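Side-chain contacts in calcium-binding EF hand family protein (Arabidopsis thaliana, PDB 6YIG), which binds calcium through an EF hand of its N-terminal EH domain and probably serves as an adaptor in plant endocytosis, where EH domains contact lipids and proteins: residues A20-D25 against G30-G35; V34-G39 against Q65-S70; S40-Q45 against T75-K80. All blocks are in the same frame, centred on the assembly; numbering follows the deposited sequence.

Overall arrangement
The contacts run through one EH domain, from its calcium loop across the core to the far end of helix 64-78. Contact 1 joins the calcium loop that follows helix 12-20 to the start of helix 30-37, and is complete before contact 3 begins. Contact 2 begins on that helix, sharing Val34 and Gly35, and touches contact 1 where Ala20 packs on Phe36 and Phe67, centres about 9 Å apart. Contact 3 lies about 11 Å from contact 2 and about 19 Å from contact 1, centre to centre. Contacts 2 and 3 both use helix 64-78, their segments alternating along the chain. The aromatic core thus lies between the metal site and the linker into helix 44-54.

Contact 1: A20-D25 against G30-G35; sequences ADLDGD and GAEAVG. With CA (calcium ion), chain B.
Glu32 reaches from the start of helix 30-37 to the calcium ion that Asp21, Asp23 and Asp25 also bind, and meets Asp21 and Asp23 directly. Metal bonds dominate. Both carboxylate oxygens of Glu32 bind calcium, OE1 at 2.4 Å and OE2 at 2.6 Å, whereas each aspartate gives only OD1, that of Asp21 at 2.3 Å. Water 2 and the backbone oxygen of Arg27 complete seven ligands, as in a canonical EF-hand loop. The Glu32 chain, extended beyond CG, runs alongside Asp21, their carboxylate planes 71° apart, and crosses Asp23 at about a right angle.

Hydrogen bonds probably help to orient the ligands. Asp23 N gives a weak bond to Glu32 OE2 (3.4 Å), and Asp25 N meets Asp23 OD1 from above its carboxylate plane, an Asx turn. Within the same loop, Gly26 N bonds to Asp21 OD2 and Ser29 N to Glu32 OE1. Away from the metal, water 1 bridges Ala20 O and Glu32 O, and Glu32 CB rests 3.5 Å from Ala20 O.

Asp23 OD1 and Glu32 OE2 stand 3.1 Å apart, a closeness of like charges that probably depends on the calcium between them; without it the carboxylates would be likely to spread.

Contact 2: V34-G39 against Q65-S70; sequences VGFFQG and QNFYNS
Phe67 pushes its edge toward the face of Phe36 and lies obliquely by Phe37, forming an aromatic cluster in the hydrophobic core of the EH domain, between helix 30-37 and helix 64-78. The rings do the bridging: the CA atoms of Phe36 and Phe67 are 11.1 Å apart, yet Phe67 CZ comes within 3.7 Å of Phe36 CE2. This is an offset edge-to-face pair, with ring planes at 64°. On Phe67, CG is anti to the backbone N (chi1 -176°), which carries the ring across toward helix 30-37 although the CB bond does not aim there.

Phe37 comes from the opposite direction to Phe67. Its CZ approaches Phe67 CE1 at 3.8 Å, with planes inclined by 33°, neither a stack nor a T. Ser70 OG lies at the edge of the Phe37 ring, in the conformer described, and bonds back to Phe67 O within its own helix; a second conformer makes its exact place less certain.

The outer side is different. Val34 and Gln38 on one segment and Gln65 on the other face solvent and add nothing to the meeting of the helices.

On the inner side Ala20 and Tyr16 of helix 12-20 pack on Phe36, Leu71 on both Phe36 and Phe37, and Val74 and Leu47 on Phe37. With an alanine here in place of Phe36, the edge of Phe67 would probably lose the face it points at, leaving a gap beside Ala20 and Leu71 and more freedom for the Phe67 ring to turn. The two neighbouring rings also fit each other: Phe36 CD2 sits 3.5 Å above the plane of the Phe37 ring, displaced toward its rim.

Contact 3: S40-Q45 against T75-K80; sequences SGLSKQ and TVAQSK
Gln78 NE2 is shared between two backbone oxygens, Ser40 O and Lys104 O. The bond to Ser40 O is short, 2.9 Å, and fairly straight at 161°. The acceptor lies almost in the amide plane of Gln78, while the nitrogen is tilted 17° from the carbonyl plane of Ser40. Gln78 gets there by an extended chain: CG stands anti to the carbonyl carbon, beside the backbone N (chi1 -70°), and the arm beyond runs straight, carrying the amide out beside the turn at Ser40. Two carbonyls from separate parts of the chain thus probably hold the amide from flipping.

Ser40 is itself well tied. Its OG accepts from Leu42 N at 3.2 Å, an ST turn, and is also hydrogen-bonded to Phe37 O, which probably helps to hold the bend through Gly41, whose positive phi suits glycine.

The apolar half rests on Leu42. Both its methyls straddle the methyl of Ala77: CD1 lies 3.7 Å from Ala77 CB, and CD2 3.8 Å from the same atom. Leu42 CD2 also comes within 4.1 Å of Gln78 CG, the aliphatic part of the arm that carries the amide.

The contact thus fastens the linker between helix 30-37 and helix 44-54 to the last turn of helix 64-78, with Leu47 packing on Ser40 and Leu42, and Val46 on Ala77, from helix 44-54.

Contact 1: A20-D25 against G30-G35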
loop_
_atom_site.group_PDB
_atom_site.type_symbol
_atom_site.label_atom_id
_atom_site.label_comp_id
_atom_site.label_asym_id
_atom_site.label_seq_id
_atom_site.Cartn_x
_atom_site.Cartn_y
_atom_site.Cartn_z
ATOM N N ALA A 20 -6.332 -5.774 -6.566
ATOM C CA ALA A 20 -5.195 -6.552 -6.097
ATOM C C ALA A 20 -5.604 -7.929 -5.592
ATOM O O ALA A 20 -4.800 -8.864 -5.635
ATOM C CB ALA A 20 -4.481 -5.785 -4.982
ATOM N N ASP A 21 -6.822 -8.071 -5.082
ATOM C CA ASP A 21 -7.269 -9.304 -4.428
ATOM C C ASP A 21 -7.786 -10.281 -5.475
ATOM O O ASP A 21 -8.978 -10.512 -5.632
ATOM C CB ASP A 21 -8.337 -8.999 -3.390
ATOM C CG ASP A 21 -8.764 -10.229 -2.644
ATOM O OD1 ASP A 21 -8.021 -11.242 -2.706
ATOM O OD2 ASP A 21 -9.872 -10.192 -2.037
ATOM N N LEU A 22 -6.858 -10.914 -6.180
ATOM C CA LEU A 22 -7.230 -11.668 -7.371
ATOM C C LEU A 22 -8.160 -12.834 -7.060
ATOM O O LEU A 22 -8.949 -13.233 -7.920
ATOM C CB LEU A 22 -5.976 -12.185 -8.073
ATOM C CG LEU A 22 -4.975 -11.130 -8.554
ATOM C CD1 LEU A 22 -3.784 -11.861 -9.142
ATOM C CD2 LEU A 22 -5.594 -10.184 -9.539
ATOM N N ASP A 23 -8.055 -13.419 -5.867
ATOM C CA ASP A 23 -8.891 -14.562 -5.531
ATOM C C ASP A 23 -10.095 -14.186 -4.688
ATOM O O ASP A 23 -10.893 -15.067 -4.359
ATOM C CB ASP A 23 -8.105 -15.686 -4.830
ATOM C CG ASP A 23 -7.438 -15.270 -3.527
ATOM O OD1 ASP A 23 -7.629 -14.164 -3.024
ATOM O OD2 ASP A 23 -6.617 -16.101 -3.018
ATOM N N GLY A 24 -10.268 -12.915 -4.363
ATOM C CA GLY A 24 -11.449 -12.509 -3.618
ATOM C C GLY A 24 -11.545 -13.010 -2.196
ATOM O O GLY A 24 -12.648 -12.988 -1.619
ATOM N N ASP A 25 -10.438 -13.444 -1.597
ATOM C CA ASP A 25 -10.515 -13.971 -0.237
ATOM C C ASP A 25 -10.453 -12.868 0.806
ATOM O O ASP A 25 -10.514 -13.174 2.001
ATOM C CB ASP A 25 -9.422 -15.020 0.003
ATOM C CG ASP A 25 -8.056 -14.443 0.176
ATOM O OD1 ASP A 25 -7.828 -13.278 -0.209
ATOM O OD2 ASP A 25 -7.167 -15.188 0.671
ATOM N N GLY A 30 1.207 -12.217 -0.350
ATOM C CA GLY A 30 2.499 -11.768 -0.865
ATOM C C GLY A 30 2.553 -11.747 -2.383
ATOM O O GLY A 30 3.012 -10.780 -2.989
ATOM N N ALA A 31 2.097 -12.829 -3.024
ATOM C CA ALA A 31 2.138 -12.900 -4.480
ATOM C C ALA A 31 1.248 -11.850 -5.109
ATOM O O ALA A 31 1.577 -11.272 -6.156
ATOM C CB ALA A 31 1.714 -14.294 -4.949
ATOM N N GLU A 32 0.075 -11.639 -4.523
ATOM C CA GLU A 32 -0.828 -10.612 -5.024
ATOM C C GLU A 32 -0.188 -9.236 -4.918
ATOM O O GLU A 32 -0.354 -8.405 -5.811
ATOM C CB GLU A 32 -2.144 -10.674 -4.252
ATOM C CG GLU A 32 -3.038 -11.846 -4.666
ATOM C CD GLU A 32 -4.240 -12.063 -3.778
ATOM O OE1 GLU A 32 -4.297 -11.485 -2.670
ATOM O OE2 GLU A 32 -5.136 -12.832 -4.200
ATOM N N ALA A 33 0.534 -8.972 -3.830
ATOM C CA ALA A 33 1.209 -7.685 -3.671
ATOM C C ALA A 33 2.353 -7.535 -4.658
ATOM O O ALA A 33 2.542 -6.458 -5.239
ATOM C CB ALA A 33 1.728 -7.524 -2.250
ATOM N N VAL A 34 3.132 -8.597 -4.876
ATOM C CA VAL A 34 4.207 -8.509 -5.849
ATOM C C VAL A 34 3.631 -8.123 -7.204
ATOM O O VAL A 34 4.126 -7.209 -7.863
ATOM C CB VAL A 34 5.000 -9.825 -5.928
ATOM C CG1 VAL A 34 5.881 -9.828 -7.193
ATOM C CG2 VAL A 34 5.823 -10.050 -4.671
ATOM N N GLY A 35 2.530 -8.770 -7.604
ATOM C CA GLY A 35 2.004 -8.527 -8.935
ATOM C C GLY A 35 1.404 -7.145 -9.061
ATOM O O GLY A 35 1.593 -6.466 -10.073
HETATM CA CA CA B . -6.346 -12.555 -1.912
HETATM O O HOH W 1 -2.573 -8.689 -7.362
HETATM O O HOH W 2 -4.993 -14.122 -0.760
#

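Contact 2: V34-G39 against Q65-S70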
loop_
_atom_site.group_PDB
_atom_site.type_symbol
_atom_site.label_atom_id
_atom_site.label_comp_id
_atom_site.label_asym_id
_atom_site.label_seq_id
_atom_site.Cartn_x
_atom_site.Cartn_y
_atom_site.Cartn_z
ATOM N N VAL A 34 3.132 -8.597 -4.876
ATOM C CA VAL A 34 4.207 -8.509 -5.849
ATOM C C VAL A 34 3.631 -8.123 -7.204
ATOM O O VAL A 34 4.126 -7.209 -7.863
ATOM C CB VAL A 34 5.000 -9.825 -5.928
ATOM C CG1 VAL A 34 5.881 -9.828 -7.193
ATOM C CG2 VAL A 34 5.823 -10.050 -4.671
ATOM N N GLY A 35 2.530 -8.770 -7.604
ATOM C CA GLY A 35 2.004 -8.527 -8.935
ATOM C C GLY A 35 1.404 -7.145 -9.061
ATOM O O GLY A 35 1.593 -6.466 -10.073
ATOM N N PHE A 36 0.672 -6.711 -8.030
ATOM C CA PHE A 36 0.005 -5.417 -8.065
ATOM C C PHE A 36 1.020 -4.285 -8.112
ATOM O O PHE A 36 0.909 -3.366 -8.931
ATOM C CB PHE A 36 -0.909 -5.279 -6.851
ATOM C CG PHE A 36 -1.639 -3.966 -6.794
ATOM C CD1 PHE A 36 -2.732 -3.734 -7.587
ATOM C CD2 PHE A 36 -1.205 -2.969 -5.959
ATOM C CE1 PHE A 36 -3.401 -2.509 -7.528
ATOM C CE2 PHE A 36 -1.846 -1.758 -5.920
ATOM C CZ PHE A 36 -2.950 -1.542 -6.685
ATOM N N PHE A 37 2.042 -4.349 -7.276
ATOM C CA PHE A 37 2.988 -3.238 -7.190
ATOM C C PHE A 37 4.024 -3.244 -8.283
ATOM O O PHE A 37 4.826 -2.303 -8.352
ATOM C CB PHE A 37 3.620 -3.230 -5.796
ATOM C CG PHE A 37 2.645 -2.767 -4.718
ATOM C CD1 PHE A 37 1.978 -1.567 -4.854
ATOM C CD2 PHE A 37 2.398 -3.534 -3.606
ATOM C CE1 PHE A 37 1.053 -1.139 -3.891
ATOM C CE2 PHE A 37 1.501 -3.107 -2.627
ATOM C CZ PHE A 37 0.828 -1.918 -2.779
ATOM N N GLN A 38 4.012 -4.231 -9.174
ATOM C CA GLN A 38 4.803 -4.099 -10.392
ATOM C C GLN A 38 4.345 -2.901 -11.208
ATOM O O GLN A 38 5.107 -2.411 -12.043
ATOM C CB GLN A 38 4.734 -5.388 -11.191
ATOM C CG GLN A 38 5.635 -6.464 -10.616
ATOM C CD GLN A 38 5.856 -7.608 -11.567
ATOM O OE1 GLN A 38 5.010 -8.496 -11.695
ATOM N NE2 GLN A 38 7.005 -7.596 -12.254
ATOM N N GLY A 39 3.150 -2.387 -10.955
ATOM C CA GLY A 39 2.698 -1.172 -11.600
ATOM C C GLY A 39 3.023 0.122 -10.882
ATOM O O GLY A 39 2.576 1.196 -11.310
ATOM N N GLN A 65 -6.974 -2.583 5.986
ATOM C CA GLN A 65 -6.228 -1.502 6.617
ATOM C C GLN A 65 -4.760 -1.586 6.234
ATOM O O GLN A 65 -4.130 -0.573 5.901
ATOM C CB GLN A 65 -6.402 -1.578 8.134
ATOM C CG GLN A 65 -5.609 -0.556 8.889
ATOM C CD GLN A 65 -5.487 -0.902 10.363
ATOM O OE1 GLN A 65 -4.648 -1.722 10.757
ATOM N NE2 GLN A 65 -6.328 -0.284 11.183
ATOM N N ASN A 66 -4.185 -2.794 6.319
ATOM C CA ASN A 66 -2.759 -2.956 6.028
ATOM C C ASN A 66 -2.458 -2.583 4.576
ATOM O O ASN A 66 -1.401 -2.007 4.257
ATOM C CB ASN A 66 -2.297 -4.413 6.208
ATOM C CG ASN A 66 -2.508 -5.007 7.589
ATOM O OD1 ASN A 66 -2.690 -6.232 7.689
ATOM N ND2 ASN A 66 -2.405 -4.205 8.645
ATOM N N PHE A 67 -3.326 -3.019 3.663
ATOM C CA PHE A 67 -3.115 -2.743 2.254
ATOM C C PHE A 67 -3.293 -1.266 1.960
ATOM O O PHE A 67 -2.509 -0.685 1.198
ATOM C CB PHE A 67 -4.049 -3.576 1.380
ATOM C CG PHE A 67 -3.802 -3.404 -0.091
ATOM C CD1 PHE A 67 -2.650 -3.886 -0.671
ATOM C CD2 PHE A 67 -4.704 -2.735 -0.885
ATOM C CE1 PHE A 67 -2.418 -3.704 -2.042
ATOM C CE2 PHE A 67 -4.476 -2.553 -2.243
ATOM C CZ PHE A 67 -3.345 -3.054 -2.815
ATOM N N TYR A 68 -4.302 -0.633 2.557
ATOM C CA TYR A 68 -4.434 0.804 2.361
ATOM C C TYR A 68 -3.194 1.520 2.877
ATOM O O TYR A 68 -2.722 2.486 2.263
ATOM C CB TYR A 68 -5.680 1.350 3.038
ATOM C CG TYR A 68 -7.037 1.019 2.447
ATOM C CD1 TYR A 68 -7.220 0.030 1.492
ATOM C CD2 TYR A 68 -8.148 1.682 2.915
ATOM C CE1 TYR A 68 -8.482 -0.279 1.029
ATOM C CE2 TYR A 68 -9.405 1.392 2.458
ATOM C CZ TYR A 68 -9.561 0.413 1.494
ATOM O OH TYR A 68 -10.855 0.153 1.053
ATOM N N ASN A 69 -2.642 1.065 4.004
ATOM C CA ASN A 69 -1.409 1.667 4.490
ATOM C C ASN A 69 -0.249 1.424 3.530
ATOM O O ASN A 69 0.580 2.316 3.311
ATOM C CB ASN A 69 -1.053 1.152 5.880
ATOM C CG ASN A 69 -1.909 1.771 6.972
ATOM O OD1 ASN A 69 -2.428 2.872 6.828
ATOM N ND2 ASN A 69 -2.049 1.067 8.068
ATOM N N SER A 70 -0.178 0.239 2.917
ATOM C CA SER A 70 0.884 0.034 1.927
ATOM C C SER A 70 0.696 0.957 0.730
ATOM O O SER A 70 1.678 1.405 0.137
ATOM C CB SER A 70 0.954 -1.425 1.473
ATOM O OG SER A 70 -0.047 -1.774 0.520
#

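Contact 3: S40-Q45 against T75-K80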
loop_
_atom_site.group_PDB
_atom_site.type_symbol
_atom_site.label_atom_id
_atom_site.label_comp_id
_atom_site.label_asym_id
_atom_site.label_seq_id
_atom_site.Cartn_x
_atom_site.Cartn_y
_atom_site.Cartn_z
ATOM N N SER A 40 3.840 0.070 -9.827
ATOM C CA SER A 40 4.074 1.241 -9.005
ATOM C C SER A 40 5.274 2.079 -9.419
ATOM O O SER A 40 5.386 3.223 -8.962
ATOM C CB SER A 40 4.299 0.827 -7.549
ATOM O OG SER A 40 5.549 0.209 -7.419
ATOM N N GLY A 41 6.182 1.532 -10.213
ATOM C CA GLY A 41 7.391 2.254 -10.564
ATOM C C GLY A 41 8.442 2.343 -9.487
ATOM O O GLY A 41 9.464 3.012 -9.689
ATOM N N LEU A 42 8.254 1.666 -8.366
ATOM C CA LEU A 42 9.181 1.699 -7.254
ATOM C C LEU A 42 10.170 0.534 -7.305
ATOM O O LEU A 42 9.916 -0.514 -7.900
ATOM C CB LEU A 42 8.429 1.654 -5.933
ATOM C CG LEU A 42 7.441 2.801 -5.674
ATOM C CD1 LEU A 42 6.780 2.605 -4.303
ATOM C CD2 LEU A 42 8.116 4.156 -5.758
ATOM N N SER A 43 11.308 0.739 -6.651
ATOM C CA SER A 43 12.323 -0.288 -6.548
ATOM C C SER A 43 11.837 -1.464 -5.711
ATOM O O SER A 43 10.981 -1.325 -4.828
ATOM C CB SER A 43 13.591 0.301 -5.937
ATOM O OG SER A 43 13.433 0.455 -4.551
ATOM N N LYS A 44 12.419 -2.635 -5.978
ATOM C CA LYS A 44 12.088 -3.798 -5.169
ATOM C C LYS A 44 12.513 -3.598 -3.720
ATOM O O LYS A 44 11.855 -4.117 -2.816
ATOM C CB LYS A 44 12.719 -5.060 -5.755
ATOM C CG LYS A 44 12.362 -5.294 -7.221
ATOM C CD LYS A 44 10.870 -5.469 -7.442
ATOM C CE LYS A 44 10.528 -5.600 -8.923
ATOM N NZ LYS A 44 9.746 -4.439 -9.427
ATOM N N GLN A 45 13.582 -2.834 -3.473
ATOM C CA GLN A 45 13.997 -2.580 -2.102
ATOM C C GLN A 45 12.935 -1.803 -1.345
ATOM O O GLN A 45 12.610 -2.128 -0.199
ATOM C CB GLN A 45 15.324 -1.805 -2.075
ATOM C CG GLN A 45 16.494 -2.618 -2.523
ATOM C CD GLN A 45 16.850 -2.371 -3.971
ATOM O OE1 GLN A 45 15.985 -2.079 -4.822
ATOM N NE2 GLN A 45 18.139 -2.495 -4.272
ATOM N N THR A 75 2.442 5.951 -2.184
ATOM C CA THR A 75 2.324 7.348 -2.591
ATOM C C THR A 75 3.485 8.186 -2.080
ATOM O O THR A 75 4.055 9.001 -2.821
ATOM C CB THR A 75 0.998 7.922 -2.095
ATOM O OG1 THR A 75 -0.037 7.174 -2.721
ATOM C CG2 THR A 75 0.867 9.413 -2.436
ATOM N N VAL A 76 3.831 8.046 -0.798
ATOM C CA VAL A 76 4.955 8.818 -0.270
ATOM C C VAL A 76 6.225 8.510 -1.056
ATOM O O VAL A 76 6.974 9.419 -1.431
ATOM C CB VAL A 76 5.119 8.546 1.237
ATOM C CG1 VAL A 76 6.363 9.226 1.763
ATOM C CG2 VAL A 76 3.870 9.008 1.982
ATOM N N ALA A 77 6.474 7.228 -1.344
ATOM C CA ALA A 77 7.666 6.875 -2.121
ATOM C C ALA A 77 7.598 7.424 -3.542
ATOM O O ALA A 77 8.636 7.803 -4.113
ATOM C CB ALA A 77 7.854 5.362 -2.135
ATOM N N GLN A 78 6.411 7.461 -4.149
ATOM C CA GLN A 78 6.268 8.047 -5.482
ATOM C C GLN A 78 6.500 9.556 -5.472
ATOM O O GLN A 78 6.864 10.126 -6.513
ATOM C CB GLN A 78 4.889 7.719 -6.055
ATOM C CG GLN A 78 4.710 6.252 -6.413
ATOM C CD GLN A 78 3.359 5.950 -7.049
ATOM O OE1 GLN A 78 2.375 6.633 -6.774
ATOM N NE2 GLN A 78 3.305 4.913 -7.875
ATOM N N SER A 79 6.298 10.213 -4.330
ATOM C CA SER A 79 6.603 11.632 -4.198
ATOM C C SER A 79 8.093 11.866 -3.996
ATOM O O SER A 79 8.527 13.019 -3.858
ATOM C CB SER A 79 5.792 12.235 -3.048
ATOM O OG SER A 79 6.464 12.111 -1.812
ATOM N N LYS A 80 8.886 10.798 -4.029
ATOM C CA LYS A 80 10.330 10.866 -3.888
ATOM C C LYS A 80 10.744 11.353 -2.500
ATOM O O LYS A 80 11.810 11.957 -2.328
ATOM C CB LYS A 80 10.949 11.741 -4.992
ATOM C CG LYS A 80 10.584 11.278 -6.410
#